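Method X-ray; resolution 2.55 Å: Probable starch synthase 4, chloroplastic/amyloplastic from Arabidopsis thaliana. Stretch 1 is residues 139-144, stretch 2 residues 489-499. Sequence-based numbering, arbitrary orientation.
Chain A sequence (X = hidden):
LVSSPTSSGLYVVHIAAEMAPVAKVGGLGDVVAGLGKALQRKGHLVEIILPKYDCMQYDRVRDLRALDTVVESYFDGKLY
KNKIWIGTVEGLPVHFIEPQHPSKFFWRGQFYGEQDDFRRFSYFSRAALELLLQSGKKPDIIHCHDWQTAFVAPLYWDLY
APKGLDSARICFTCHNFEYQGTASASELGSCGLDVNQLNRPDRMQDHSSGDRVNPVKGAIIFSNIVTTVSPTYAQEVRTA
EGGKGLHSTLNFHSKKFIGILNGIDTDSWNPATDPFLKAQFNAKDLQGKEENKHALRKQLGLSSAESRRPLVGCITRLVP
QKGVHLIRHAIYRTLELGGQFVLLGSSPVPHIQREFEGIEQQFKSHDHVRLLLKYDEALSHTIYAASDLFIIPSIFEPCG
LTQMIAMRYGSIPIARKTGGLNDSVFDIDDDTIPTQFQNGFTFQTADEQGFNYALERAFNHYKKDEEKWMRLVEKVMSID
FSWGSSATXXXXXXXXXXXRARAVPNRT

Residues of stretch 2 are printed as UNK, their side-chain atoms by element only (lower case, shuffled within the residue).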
# COMPACT_ATOMS: atom_id res chain seq x y z
N PRO A 139 -9.87 5.92 23.05
CA PRO A 139 -9.82 4.72 22.22
C PRO A 139 -9.20 3.51 22.93
O PRO A 139 -8.31 3.65 23.75
CB PRO A 139 -8.97 5.15 21.01
CG PRO A 139 -8.15 6.28 21.52
CD PRO A 139 -9.00 6.99 22.52
N ASP A 140 -9.72 2.34 22.58
CA ASP A 140 -9.17 1.08 23.02
C ASP A 140 -7.89 0.75 22.26
O ASP A 140 -6.99 0.15 22.85
CB ASP A 140 -10.18 -0.04 22.77
CG ASP A 140 -11.52 0.18 23.48
OD1 ASP A 140 -11.57 0.23 24.73
OD2 ASP A 140 -12.53 0.27 22.75
N ILE A 141 -7.85 1.09 20.95
CA ILE A 141 -6.72 0.81 20.04
C ILE A 141 -6.37 2.06 19.29
O ILE A 141 -7.24 2.71 18.74
CB ILE A 141 -7.07 -0.25 18.97
CG1 ILE A 141 -7.38 -1.61 19.59
CG2 ILE A 141 -5.94 -0.39 17.93
CD1 ILE A 141 -6.20 -2.35 20.21
N ILE A 142 -5.09 2.40 19.25
CA ILE A 142 -4.56 3.38 18.32
C ILE A 142 -3.61 2.59 17.42
O ILE A 142 -2.64 1.94 17.90
CB ILE A 142 -3.87 4.60 19.02
CG1 ILE A 142 -4.89 5.39 19.83
CG2 ILE A 142 -3.23 5.54 18.00
CD1 ILE A 142 -4.29 6.35 20.83
N HIS A 143 -3.91 2.61 16.11
CA HIS A 143 -3.16 1.87 15.12
C HIS A 143 -2.42 2.86 14.24
O HIS A 143 -3.04 3.61 13.53
CB HIS A 143 -4.14 1.01 14.32
CG HIS A 143 -3.49 -0.04 13.48
ND1 HIS A 143 -4.17 -1.15 13.05
CD2 HIS A 143 -2.23 -0.17 13.01
CE1 HIS A 143 -3.37 -1.90 12.31
NE2 HIS A 143 -2.18 -1.33 12.28
N CYS A 144 -1.10 2.87 14.28
CA CYS A 144 -0.33 3.77 13.43
C CYS A 144 0.41 3.04 12.29
O CYS A 144 0.61 1.83 12.35
CB CYS A 144 0.60 4.63 14.29
SG CYS A 144 1.82 3.76 15.31
N UNK A 489 -7.99 -11.45 11.85
CA UNK A 489 -6.70 -11.64 12.56
C UNK A 489 -6.24 -10.37 13.30
O UNK A 489 -5.72 -10.48 14.43
c UNK A 489 -5.56 -12.06 11.66
n UNK A 489 -3.33 -13.80 10.98
c UNK A 489 -4.40 -13.71 10.18
c UNK A 489 -5.71 -13.35 10.89
o UNK A 489 -4.34 -13.85 8.94
N UNK A 490 -6.41 -9.20 12.69
CA UNK A 490 -6.13 -7.93 13.38
C UNK A 490 -7.05 -7.74 14.61
O UNK A 490 -6.59 -7.34 15.69
c UNK A 490 -3.99 -5.65 12.03
c UNK A 490 -4.95 -6.90 10.27
c UNK A 490 -2.83 -5.86 9.96
c UNK A 490 -5.03 -6.43 11.56
c UNK A 490 -3.86 -6.62 9.48
c UNK A 490 -2.89 -5.38 11.24
c UNK A 490 -6.25 -6.72 12.43
o UNK A 490 -1.73 -5.60 9.16
N UNK A 491 -8.33 -8.04 14.43
CA UNK A 491 -9.32 -7.94 15.49
C UNK A 491 -8.92 -8.79 16.71
O UNK A 491 -9.02 -8.31 17.87
o UNK A 491 -13.07 -10.16 14.86
c UNK A 491 -13.11 -9.05 15.41
c UNK A 491 -10.70 -8.35 14.95
o UNK A 491 -14.18 -8.42 15.51
c UNK A 491 -11.84 -8.43 15.98
N UNK A 492 -8.48 -10.04 16.45
CA UNK A 492 -8.02 -10.96 17.51
C UNK A 492 -6.77 -10.45 18.22
O UNK A 492 -6.64 -10.66 19.41
o UNK A 492 -10.02 -15.18 15.75
c UNK A 492 -7.82 -12.40 17.00
c UNK A 492 -8.99 -14.44 15.84
o UNK A 492 -7.89 -14.73 15.27
c UNK A 492 -9.13 -13.14 16.68
N UNK A 493 -5.87 -9.77 17.49
CA UNK A 493 -4.73 -9.10 18.11
C UNK A 493 -5.16 -7.94 18.99
O UNK A 493 -4.64 -7.79 20.10
c UNK A 493 -2.98 -9.73 16.28
c UNK A 493 -3.71 -8.64 17.07
c UNK A 493 -2.04 -10.61 17.12
c UNK A 493 -2.24 -9.12 15.09
N UNK A 494 -6.11 -7.13 18.51
CA UNK A 494 -6.67 -6.01 19.27
C UNK A 494 -7.32 -6.45 20.58
O UNK A 494 -7.00 -5.90 21.65
c UNK A 494 -6.66 -3.02 14.97
c UNK A 494 -8.31 -3.93 16.42
o UNK A 494 -6.37 -2.29 13.86
c UNK A 494 -7.33 -4.48 17.24
c UNK A 494 -7.99 -3.21 15.30
c UNK A 494 -5.99 -4.26 16.89
c UNK A 494 -5.66 -3.54 15.75
c UNK A 494 -7.75 -5.26 18.48
N UNK A 495 -8.25 -7.40 20.50
CA UNK A 495 -8.95 -7.90 21.70
C UNK A 495 -8.00 -8.56 22.69
O UNK A 495 -8.10 -8.29 23.87
c UNK A 495 -11.30 -8.15 20.76
o UNK A 495 -9.64 -9.87 20.43
c UNK A 495 -10.10 -8.88 21.36
N UNK A 496 -7.07 -9.39 22.22
CA UNK A 496 -6.12 -10.09 23.09
C UNK A 496 -5.20 -9.12 23.81
O UNK A 496 -4.88 -9.35 24.99
c UNK A 496 -4.42 -12.06 23.13
n UNK A 496 -3.32 -13.30 21.21
n UNK A 496 -2.73 -13.42 18.98
c UNK A 496 -5.31 -11.12 22.31
c UNK A 496 -4.18 -13.40 22.42
c UNK A 496 -3.65 -13.59 19.94
n UNK A 496 -4.86 -14.06 19.60
N UNK A 497 -4.82 -8.03 23.15
CA UNK A 497 -4.03 -6.99 23.80
C UNK A 497 -4.81 -6.16 24.83
O UNK A 497 -4.29 -5.83 25.89
o UNK A 497 -2.36 -5.34 23.32
c UNK A 497 -3.43 -6.06 22.76
N UNK A 498 -6.06 -5.82 24.50
CA UNK A 498 -6.96 -5.11 25.42
C UNK A 498 -7.19 -5.93 26.70
O UNK A 498 -7.15 -5.37 27.80
c UNK A 498 -8.10 -3.67 23.70
c UNK A 498 -9.40 -4.35 25.75
c UNK A 498 -8.32 -4.76 24.74
N UNK A 499 -7.40 -7.24 26.55
CA UNK A 499 -7.71 -8.07 27.72
C UNK A 499 -6.46 -8.08 28.64
O UNK A 499 -6.57 -7.72 29.80
c UNK A 499 -8.20 -9.47 27.33
o UNK A 499 -7.13 -10.36 27.23

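Position 489 opens the helical stretch with three side-chain carbons in a line, the third carrying one oxygen and one nitrogen; it is out of reach of stretch 1. A terminal amide on a three-carbon chain is glutamine, Gln-489. At position 490 one carbon leads to a six-carbon ring bearing an oxygen, and a ring carbon lies 3.7 Å from CE1 of His-143. This is Tyr-490; the ring carbon is its CE1, and the two ring planes meet obliquely at 36°.

Position 491 has three carbons, the last with two oxygens, and is out of reach of stretch 1: a carboxylate on this chain length makes Glu-491. Position 492 repeats that pattern, equally out of reach, and is Glu-492. Position 493 holds four carbons forked at the second, the branching of Leu-493, whose CB, the nearest side-chain atom, is 7.5 Å from Ile-141 CD1.

At position 494 another six-carbon ring with an oxygen follows a single carbon. Ile-141 lies over one face of the ring, and the oxygen is 2.6 Å from His-143 ND1. The residue is Tyr-494. Its OH and His-143 ND1 form a hydrogen bond, and the Tyr-494 oxygen approaches the imidazole edge near its plane, where the ND1 lone pair or proton lies.

At position 495 the first carbon carries an oxygen and a carbon, identifying Thr-495; it points away from the strand, and its OG1 donates to the backbone O of Glu-491 (3.1 Å), one helical turn back. Position 496 has three carbons, a nitrogen, then a carbon with two further nitrogens, the guanidinium of Arg-496, which does not reach the strand. Position 497 is one carbon and one oxygen, Ser-497, whose CB is 5.3 Å from Ile-141 CD1, beyond contact. Position 498 has one carbon bearing two others, near Asp-140 and Ile-141: Val-498, whose CG2 is 4.2 Å from Ile-141 CD1. The last, position 499, again has one carbon and one oxygen and is Ser-499, remote from the strand.

The contact follows helical periodicity: positions 490, 494 and 498, four residues apart, turn one side of the helix to the strand. Alternation on the strand sends Ile-141 and His-143 toward the helix and Ile-142 away. Tyr-494 joins the two halves, packing its ring against Ile-141, with Ile-141 CG2 4.0 Å from the ring centroid of Tyr-494, while its hydroxyl binds His-143. Val-498 extends the apolar patch toward Asp-140, and Tyr-490 flanks the imidazole.

Stretch 2, residues 489-499: QYEELYTRSVS
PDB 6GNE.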